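Local atomic coordinates of universal stress protein (Pseudomonas aeruginosa UCBPP-PA14, PDB entry 7MQ5), a protein that is of unknown function but, as a putative member of the universal stress protein family, probably takes part in the bacterial response to stress. Residues E15-E20 / K45-S50; A51-L56 / V67-A72; Q71-K74 / Q79-I82; E84-G89 / H282-A287. All coordinates share one frame; numbering follows the deposited sequence. Where two conformers were deposited one is given.

Contact 1. Residues E15-E20 / K45-S50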
# COMPACT_ATOMS: atom_id res chain seq x y z
N GLU A 15 -0.89 17.11 -5.70
CA GLU A 15 0.11 18.15 -5.37
C GLU A 15 -0.06 19.31 -6.35
O GLU A 15 -0.26 19.10 -7.54
CB GLU A 15 1.54 17.64 -5.51
CG GLU A 15 1.96 16.64 -4.45
CD GLU A 15 2.35 17.23 -3.10
OE1 GLU A 15 2.48 18.47 -2.99
OE2 GLU A 15 2.55 16.44 -2.16
N PRO A 16 -0.02 20.56 -5.88
CA PRO A 16 -0.10 21.70 -6.80
C PRO A 16 1.18 22.12 -7.55
O PRO A 16 1.05 22.72 -8.62
CB PRO A 16 -0.53 22.85 -5.87
CG PRO A 16 -0.01 22.46 -4.50
CD PRO A 16 -0.13 20.95 -4.46
N ASP A 17 2.37 21.77 -7.04
CA ASP A 17 3.62 22.38 -7.59
C ASP A 17 4.68 21.36 -8.04
O ASP A 17 5.79 21.79 -8.38
CB ASP A 17 4.22 23.33 -6.56
CG ASP A 17 3.29 24.46 -6.13
OD1 ASP A 17 2.68 25.08 -7.02
OD2 ASP A 17 3.16 24.68 -4.91
N GLN A 18 4.36 20.07 -8.07
CA GLN A 18 5.37 19.05 -8.49
C GLN A 18 5.24 18.80 -10.00
O GLN A 18 4.18 19.10 -10.57
CB GLN A 18 5.17 17.78 -7.66
CG GLN A 18 5.45 17.96 -6.17
CD GLN A 18 6.92 18.06 -5.83
OE1 GLN A 18 7.80 17.88 -6.67
NE2 GLN A 18 7.21 18.33 -4.56
N LEU A 19 6.27 18.24 -10.63
CA LEU A 19 6.24 17.98 -12.10
C LEU A 19 5.77 16.57 -12.43
O LEU A 19 5.69 16.24 -13.64
CB LEU A 19 7.62 18.25 -12.70
CG LEU A 19 8.10 19.69 -12.60
CD1 LEU A 19 9.29 19.89 -13.52
CD2 LEU A 19 6.99 20.67 -12.96
N GLU A 20 5.55 15.75 -11.40
CA GLU A 20 4.96 14.40 -11.61
C GLU A 20 3.59 14.39 -10.95
O GLU A 20 3.34 15.21 -10.04
CB GLU A 20 5.86 13.29 -11.05
CG GLU A 20 7.14 13.08 -11.85
CD GLU A 20 7.92 11.84 -11.41
OE1 GLU A 20 7.78 11.46 -10.24
OE2 GLU A 20 8.61 11.25 -12.26
N LYS A 45 -4.11 25.93 2.29
CA LYS A 45 -5.00 27.02 2.72
C LYS A 45 -4.91 28.23 1.78
O LYS A 45 -5.96 28.79 1.43
CB LYS A 45 -4.62 27.48 4.13
CG LYS A 45 -5.50 28.58 4.71
CD LYS A 45 -5.10 29.01 6.11
CE LYS A 45 -3.78 29.75 6.17
NZ LYS A 45 -3.46 30.21 7.54
N ARG A 46 -3.70 28.59 1.34
CA ARG A 46 -3.54 29.93 0.71
C ARG A 46 -4.16 30.08 -0.68
O ARG A 46 -5.05 30.96 -0.85
CB ARG A 46 -2.05 30.31 0.63
CG ARG A 46 -1.82 31.66 -0.03
CD ARG A 46 -0.39 32.12 0.04
NE ARG A 46 0.52 31.25 -0.66
CZ ARG A 46 1.00 31.43 -1.89
NH1 ARG A 46 0.66 32.50 -2.60
NH2 ARG A 46 1.82 30.54 -2.41
N ARG A 47 -3.66 29.36 -1.68
CA ARG A 47 -4.13 29.63 -3.06
C ARG A 47 -5.50 28.98 -3.32
O ARG A 47 -5.77 27.91 -2.77
CB ARG A 47 -3.09 29.14 -4.07
CG ARG A 47 -1.78 29.90 -3.98
CD ARG A 47 -0.69 29.25 -4.80
NE ARG A 47 -0.41 27.91 -4.29
CZ ARG A 47 0.49 27.08 -4.81
NH1 ARG A 47 0.68 25.89 -4.28
NH2 ARG A 47 1.18 27.44 -5.88
N ASP A 48 -6.32 29.63 -4.13
CA ASP A 48 -7.65 29.11 -4.52
C ASP A 48 -7.45 28.18 -5.72
O ASP A 48 -7.23 28.68 -6.83
CB ASP A 48 -8.63 30.25 -4.83
CG ASP A 48 -10.04 29.80 -5.15
OD1 ASP A 48 -10.22 28.60 -5.38
OD2 ASP A 48 -10.95 30.67 -5.16
N HIS A 49 -7.49 26.87 -5.48
CA HIS A 49 -7.28 25.89 -6.58
C HIS A 49 -8.61 25.43 -7.18
O HIS A 49 -8.59 24.48 -7.98
CB HIS A 49 -6.47 24.68 -6.07
CG HIS A 49 -5.09 25.02 -5.65
ND1 HIS A 49 -4.14 25.44 -6.54
CD2 HIS A 49 -4.49 24.96 -4.44
CE1 HIS A 49 -3.01 25.64 -5.90
NE2 HIS A 49 -3.19 25.33 -4.61
N SER A 50 -9.72 26.11 -6.87
CA SER A 50 -11.07 25.66 -7.29
C SER A 50 -11.19 25.54 -8.81
O SER A 50 -11.75 24.54 -9.30
CB SER A 50 -12.15 26.57 -6.73
OG SER A 50 -11.99 27.89 -7.20
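The flat guanidinium group of R47 has the carboxylate of D17 at its edge, and the imidazole of H49 points CE1 at one of its faces, H49 CE1 standing 3.7 Å above the plane, offset toward the rim, with R47 CZ in the plane of the histidine ring at its edge. P16 also leans on the group, its CG 3.5 Å from R47 NH1. The salt bridge is end-on and two-pronged: R47 NH1 reaches D17 OD2 at 2.8 Å, and R47 NH2 reaches D17 OD1 at 3.0 Å. The second bond uses the syn lone pair of OD1; the first meets OD2 22° out of the carboxylate plane, and the two planes stand 41° apart. A bend at chi3 (-63°) turns the end of the arginine toward D17, while its NE is paired with E44. The pyrrolidine of P16 also meets the histidine, P16 CB lying 3.7 Å from H49 CE1, and H49 NE2 is bonded to E44 as well. This surface contact joins the loop between strand 9-13 and helix 22-34 to the loop between strand 37-43 and helix 50-62, where H49 is the N-cap residue, so two successive strand-to-helix turns of the alpha/beta fold are tied together.

Contact 2. Residues A51-L56 / V67-A72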
# COMPACT_ATOMS: atom_id res chain seq x y z
N ALA A 51 -10.73 26.55 -9.56
CA ALA A 51 -10.90 26.50 -11.03
C ALA A 51 -10.09 25.34 -11.62
O ALA A 51 -10.62 24.63 -12.50
CB ALA A 51 -10.50 27.82 -11.64
N ALA A 52 -8.85 25.16 -11.16
CA ALA A 52 -7.99 24.07 -11.67
C ALA A 52 -8.59 22.71 -11.31
O ALA A 52 -8.52 21.79 -12.13
CB ALA A 52 -6.59 24.23 -11.13
N LEU A 53 -9.13 22.58 -10.10
CA LEU A 53 -9.75 21.29 -9.71
C LEU A 53 -10.98 21.02 -10.57
O LEU A 53 -11.19 19.87 -10.96
CB LEU A 53 -10.12 21.32 -8.22
CG LEU A 53 -8.97 21.06 -7.25
CD1 LEU A 53 -9.39 21.39 -5.84
CD2 LEU A 53 -8.48 19.63 -7.36
N ASN A 54 -11.78 22.05 -10.83
CA ASN A 54 -12.99 21.87 -11.68
C ASN A 54 -12.57 21.41 -13.08
O ASN A 54 -13.18 20.48 -13.61
CB ASN A 54 -13.80 23.16 -11.78
CG ASN A 54 -15.03 23.01 -12.64
OD1 ASN A 54 -15.92 22.22 -12.32
ND2 ASN A 54 -15.10 23.76 -13.73
N ASP A 55 -11.54 22.04 -13.65
CA ASP A 55 -11.08 21.70 -15.02
C ASP A 55 -10.61 20.24 -15.04
O ASP A 55 -10.97 19.50 -15.97
CB ASP A 55 -10.01 22.68 -15.51
CG ASP A 55 -10.52 24.07 -15.84
OD1 ASP A 55 -11.76 24.24 -15.99
OD2 ASP A 55 -9.68 24.98 -15.95
N LEU A 56 -9.83 19.85 -14.04
CA LEU A 56 -9.32 18.46 -13.95
C LEU A 56 -10.49 17.47 -13.80
O LEU A 56 -10.52 16.45 -14.52
CB LEU A 56 -8.35 18.40 -12.77
CG LEU A 56 -7.65 17.07 -12.53
CD1 LEU A 56 -6.98 16.57 -13.81
CD2 LEU A 56 -6.64 17.20 -11.40
N VAL A 67 -16.05 11.42 -10.44
CA VAL A 67 -15.05 12.28 -9.76
C VAL A 67 -15.71 13.35 -8.90
O VAL A 67 -16.70 13.95 -9.32
CB VAL A 67 -14.15 12.97 -10.80
CG1 VAL A 67 -13.01 13.74 -10.14
CG2 VAL A 67 -13.61 12.00 -11.84
N SER A 68 -15.12 13.60 -7.75
CA SER A 68 -15.44 14.77 -6.89
C SER A 68 -14.10 15.38 -6.48
O SER A 68 -13.05 14.71 -6.60
CB SER A 68 -16.31 14.43 -5.70
OG SER A 68 -15.72 13.43 -4.88
N THR A 69 -14.12 16.63 -6.07
CA THR A 69 -12.87 17.33 -5.70
C THR A 69 -13.10 18.19 -4.46
O THR A 69 -14.26 18.59 -4.17
CB THR A 69 -12.36 18.25 -6.83
OG1 THR A 69 -13.25 19.35 -7.00
CG2 THR A 69 -12.19 17.56 -8.16
N ASN A 70 -12.01 18.49 -3.79
CA ASN A 70 -12.08 19.41 -2.65
C ASN A 70 -10.69 19.95 -2.33
O ASN A 70 -9.69 19.28 -2.60
CB ASN A 70 -12.66 18.75 -1.40
CG ASN A 70 -13.05 19.75 -0.34
OD1 ASN A 70 -13.50 20.86 -0.64
ND2 ASN A 70 -12.92 19.36 0.91
N GLN A 71 -10.67 21.15 -1.78
CA GLN A 71 -9.45 21.75 -1.22
C GLN A 71 -9.73 21.93 0.27
O GLN A 71 -10.80 22.44 0.61
CB GLN A 71 -9.13 23.07 -1.90
CG GLN A 71 -7.89 23.72 -1.31
CD GLN A 71 -7.49 24.99 -2.02
OE1 GLN A 71 -7.99 25.30 -3.10
NE2 GLN A 71 -6.56 25.71 -1.42
N ALA A 72 -8.80 21.51 1.12
CA ALA A 72 -9.01 21.59 2.57
C ALA A 72 -7.67 21.78 3.27
O ALA A 72 -6.60 21.55 2.67
CB ALA A 72 -9.67 20.32 3.06
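L53 and T69 pack helix 50-62 against strand 67-72 inside a beta-alpha-beta unit whose first strand is 37-43. The strand runs nearly antiparallel to its connecting helix, at 167°, and the axes of the two segments approach to 8.6 Å, as expected of a helix that carries the chain back along the sheet. From its base outward, L53 first presents CB to the threonine: L53 CB lies 3.9 Å from T69 OG1 and 4.0 Å from T69 CB. Beyond CG the two methyls part. CD2 remains near the threonine, with L53 CD2 4.2 Å from T69 CB, whereas CD1 runs farther along the strand to the backbone of N70 and the base of Q71. No hydrogen bond crosses between the segments, and the contact rests on van der Waals packing of L53 and T69 carbons against each other and against main-chain atoms. L53 also rests on V42 of the neighbouring strand, and T69 on A57 one helical turn farther along, so the helix is seated across two strands at the edge of the sheet. The tip of the leucine ends at main chain, L53 CD1 being 3.9 Å from N70 O, while T69 CG2 packs 3.8 Å from L53 O.

Contact 3. Residues Q71-K74 / Q79-I82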
# COMPACT_ATOMS: atom_id res chain seq x y z
N GLN A 71 -10.67 21.15 -1.78
CA GLN A 71 -9.45 21.75 -1.22
C GLN A 71 -9.73 21.93 0.27
O GLN A 71 -10.80 22.44 0.61
CB GLN A 71 -9.13 23.07 -1.90
CG GLN A 71 -7.89 23.72 -1.31
CD GLN A 71 -7.49 24.99 -2.02
OE1 GLN A 71 -7.99 25.30 -3.10
NE2 GLN A 71 -6.56 25.71 -1.42
N ALA A 72 -8.80 21.51 1.12
CA ALA A 72 -9.01 21.59 2.57
C ALA A 72 -7.67 21.78 3.27
O ALA A 72 -6.60 21.55 2.67
CB ALA A 72 -9.67 20.32 3.06
N TRP A 73 -7.75 22.20 4.52
CA TRP A 73 -6.54 22.33 5.36
C TRP A 73 -6.95 22.42 6.82
O TRP A 73 -7.66 23.37 7.17
CB TRP A 73 -5.67 23.55 5.02
CG TRP A 73 -4.48 23.55 5.92
CD1 TRP A 73 -4.36 24.16 7.14
CD2 TRP A 73 -3.31 22.75 5.76
NE1 TRP A 73 -3.16 23.82 7.71
CE2 TRP A 73 -2.49 22.95 6.89
CE3 TRP A 73 -2.84 21.91 4.74
CZ2 TRP A 73 -1.24 22.35 7.02
CZ3 TRP A 73 -1.61 21.31 4.88
CH2 TRP A 73 -0.82 21.52 6.01
N LYS A 74 -6.53 21.44 7.61
CA LYS A 74 -6.68 21.64 9.07
C LYS A 74 -5.52 20.95 9.80
O LYS A 74 -5.31 19.74 9.63
CB LYS A 74 -8.07 21.23 9.59
CG LYS A 74 -8.33 21.63 11.04
CD LYS A 74 -9.70 21.27 11.56
CE LYS A 74 -9.88 21.66 13.01
NZ LYS A 74 -8.88 21.01 13.89
N GLN A 79 -3.27 15.01 8.79
CA GLN A 79 -4.61 15.13 9.43
C GLN A 79 -5.65 15.57 8.39
O GLN A 79 -6.80 15.10 8.46
CB GLN A 79 -4.54 16.08 10.62
CG GLN A 79 -3.88 15.42 11.82
CD GLN A 79 -3.66 16.40 12.93
OE1 GLN A 79 -4.33 16.35 13.96
NE2 GLN A 79 -2.74 17.32 12.71
N THR A 80 -5.25 16.44 7.46
CA THR A 80 -6.19 16.90 6.40
C THR A 80 -6.59 15.70 5.53
O THR A 80 -7.79 15.52 5.23
CB THR A 80 -5.56 18.02 5.57
OG1 THR A 80 -5.22 19.11 6.42
CG2 THR A 80 -6.48 18.49 4.48
N ILE A 81 -5.61 14.89 5.17
CA ILE A 81 -5.88 13.68 4.34
C ILE A 81 -6.81 12.72 5.09
O ILE A 81 -7.79 12.25 4.49
CB ILE A 81 -4.55 13.01 3.96
CG1 ILE A 81 -3.71 13.95 3.10
CG2 ILE A 81 -4.81 11.69 3.27
CD1 ILE A 81 -2.29 13.51 2.91
N ILE A 82 -6.50 12.39 6.34
CA ILE A 82 -7.36 11.42 7.08
C ILE A 82 -8.76 12.02 7.29
O ILE A 82 -9.75 11.28 7.13
CB ILE A 82 -6.67 10.96 8.37
CG1 ILE A 82 -5.44 10.12 8.03
CG2 ILE A 82 -7.64 10.21 9.28
CD1 ILE A 82 -4.53 9.83 9.19
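A72, the last residue of strand 67-72, meets T80 of helix 77-88 through methyl packing. Its CB lies 3.9 Å from T80 CG2, and the same threonine methyl comes within 3.6 Å of A72 O, so the branch of T80 that faces the strand is its aliphatic one. At W73 the chain leaves the strand, and the other branch of the threonine takes over: T80 OG1 sits over one face of the indole, 4.0 Å from W73 CE3 and offset toward the rim. The two side chains cross at about a right angle, and W73 CA is also close to the hydroxyl oxygen. K74 supplies the hydrogen bond of the contact, its backbone N donating to T80 OG1 at 2.9 Å and almost straight, at 174°. K74 O lies 3.9 Å from Q79 CB. With chi1 of T80 at -59°, OG1 is turned to the K74 N-H and CG2 to A72. The hydroxyl is bonded to S76 O as well, just before the helix begins, so two main-chain groups fix its rotation. Q79 NE2 is likewise tied to S76, through OG. The contact closes the short connection from strand 67-72 into helix 77-88, a beta-alpha junction at the carboxy end of a parallel strand, consistent with the Rossmann-like HUP fold of universal stress proteins.

Contact 4. Residues E84-G89 / H282-A287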
# COMPACT_ATOMS: atom_id res chain seq x y z
N GLU A 84 -10.34 13.95 5.32
CA GLU A 84 -11.06 13.84 4.03
C GLU A 84 -11.48 12.38 3.78
O GLU A 84 -12.58 12.14 3.27
CB GLU A 84 -10.20 14.37 2.88
CG GLU A 84 -11.03 14.77 1.68
CD GLU A 84 -11.80 16.07 1.87
OE1 GLU A 84 -11.68 16.72 2.95
OE2 GLU A 84 -12.50 16.45 0.92
N GLN A 85 -10.60 11.43 4.10
CA GLN A 85 -10.94 9.99 3.97
C GLN A 85 -12.18 9.69 4.81
O GLN A 85 -13.06 8.93 4.35
CB GLN A 85 -9.73 9.16 4.39
CG GLN A 85 -9.97 7.66 4.32
CD GLN A 85 -10.59 7.08 5.57
OE1 GLN A 85 -10.39 7.58 6.68
NE2 GLN A 85 -11.29 5.97 5.41
N GLN A 86 -12.25 10.26 6.01
CA GLN A 86 -13.41 10.02 6.90
C GLN A 86 -14.68 10.64 6.31
O GLN A 86 -15.73 9.97 6.30
CB GLN A 86 -13.11 10.58 8.30
CG GLN A 86 -12.06 9.77 9.05
CD GLN A 86 -12.66 8.46 9.50
OE1 GLN A 86 -13.59 8.44 10.31
NE2 GLN A 86 -12.14 7.37 8.97
N ALA A 87 -14.59 11.88 5.84
CA ALA A 87 -15.77 12.60 5.30
C ALA A 87 -16.32 11.90 4.06
O ALA A 87 -17.56 11.81 3.92
CB ALA A 87 -15.38 14.01 4.96
N GLU A 88 -15.44 11.40 3.20
CA GLU A 88 -15.86 10.82 1.90
C GLU A 88 -16.00 9.30 1.97
O GLU A 88 -16.53 8.72 1.00
CB GLU A 88 -14.86 11.29 0.84
CG GLU A 88 -14.87 12.79 0.64
CD GLU A 88 -16.14 13.33 0.03
OE1 GLU A 88 -16.82 12.56 -0.68
OE2 GLU A 88 -16.46 14.50 0.27
N GLY A 89 -15.60 8.67 3.07
CA GLY A 89 -15.73 7.21 3.20
C GLY A 89 -14.83 6.44 2.25
O GLY A 89 -15.19 5.33 1.87
N HIS A 282 -9.55 -0.04 15.45
CA HIS A 282 -9.13 0.92 16.51
C HIS A 282 -8.77 2.27 15.86
O HIS A 282 -9.17 3.31 16.41
CB HIS A 282 -7.99 0.34 17.37
CG HIS A 282 -8.41 -0.70 18.37
ND1 HIS A 282 -8.19 -2.05 18.18
CD2 HIS A 282 -9.00 -0.58 19.58
CE1 HIS A 282 -8.64 -2.72 19.23
NE2 HIS A 282 -9.14 -1.84 20.10
N LEU A 283 -8.13 2.26 14.70
CA LEU A 283 -7.77 3.54 14.03
C LEU A 283 -9.02 4.25 13.51
O LEU A 283 -9.02 5.49 13.50
CB LEU A 283 -6.77 3.25 12.90
CG LEU A 283 -5.37 2.86 13.36
CD1 LEU A 283 -4.50 2.51 12.16
CD2 LEU A 283 -4.71 3.97 14.16
N GLU A 284 -10.03 3.49 13.09
CA GLU A 284 -11.31 4.11 12.63
C GLU A 284 -11.93 4.86 13.81
O GLU A 284 -12.42 5.98 13.61
CB GLU A 284 -12.23 3.02 12.05
CG GLU A 284 -13.63 3.50 11.73
CD GLU A 284 -13.76 4.57 10.66
OE1 GLU A 284 -12.91 4.62 9.76
OE2 GLU A 284 -14.73 5.35 10.74
N GLU A 285 -11.91 4.26 15.01
CA GLU A 285 -12.43 4.93 16.23
C GLU A 285 -11.64 6.22 16.50
O GLU A 285 -12.28 7.26 16.78
CB GLU A 285 -12.35 4.00 17.45
CG GLU A 285 -13.21 2.76 17.33
CD GLU A 285 -13.14 1.80 18.51
OE1 GLU A 285 -12.30 2.02 19.41
OE2 GLU A 285 -13.93 0.84 18.53
N LEU A 286 -10.30 6.16 16.42
CA LEU A 286 -9.47 7.37 16.69
C LEU A 286 -9.77 8.46 15.64
O LEU A 286 -9.87 9.64 16.02
CB LEU A 286 -7.98 7.02 16.66
CG LEU A 286 -7.43 6.23 17.84
CD1 LEU A 286 -5.98 5.84 17.60
CD2 LEU A 286 -7.55 7.04 19.11
N ALA A 287 -9.93 8.07 14.38
CA ALA A 287 -10.14 9.04 13.27
C ALA A 287 -11.54 9.65 13.33
O ALA A 287 -11.70 10.77 12.78
CB ALA A 287 -9.92 8.35 11.95
O HOH W 1 -13.90 5.23 7.14
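E284 of helix 277-287 meets Q86 of helix 77-88 through its carboxylate, the first point of contact along this segment. Its CG is anti to the backbone N (chi1 172°), and a bend at chi2 brings the acid group across to the glutamine. Q86 NE2 donates to E284 OE1 at 3.0 Å and nearly straight, at 171°. The acceptor lies in the amide plane of Q86, but the nitrogen comes to the acid from above, 35° out of the carboxylate plane. One turn later A287 presents its methyl to the same amide, A287 CB lying 3.7 Å from Q86 CD and 3.9 Å from Q86 CG. The glutamine therefore passes beside the alanine before its end reaches the glutamate, and its own chain is bent at chi2 as well. The amide nitrogen has a second acceptor within its own helix, for Q86 NE2 also reaches Q85 OE1 at 2.9 Å. A water extends the network by accepting from Q85 NE2 and donating to E284 OE1. Outside the segments, S288 OG is bonded to Q86 OE1 and to the carbonyl oxygen of E284, while C90 O takes a bond from Q85 NE2. Q86 OE1 and E284 OE2 approach to 3.3 Å without a bond between them. Chemically, the helix-to-helix join combines a hydrogen-bonded amide-carboxylate pair with the methyl of A287: Q86 NE2 has two acceptors and E284 OE1 two donors, the amide and the water, which together indicate which way round the Q86 amide lies.

Overall arrangement
Contacts 1, 2 and 3 follow one another along the first half of the chain, around the outermost strand 67-72 of the sheet. Q71 and A72 lie in the ranges of both contact 2 and contact 3, whose centres are 14 Å apart; Q71 bonds to the backbone of R47 and H49 in contact 1, 11 Å from contact 2 between centres, and A72 packs in contact 3. Helix 77-88 carries the series onward from contact 3 to contact 4, their centres 12 Å apart, and N70 ties the strand to E84. Contact 4 alone spans far in sequence, so helix 77-88 serves both the local beta-alpha packing and the contact with the C-terminal helix 277-287.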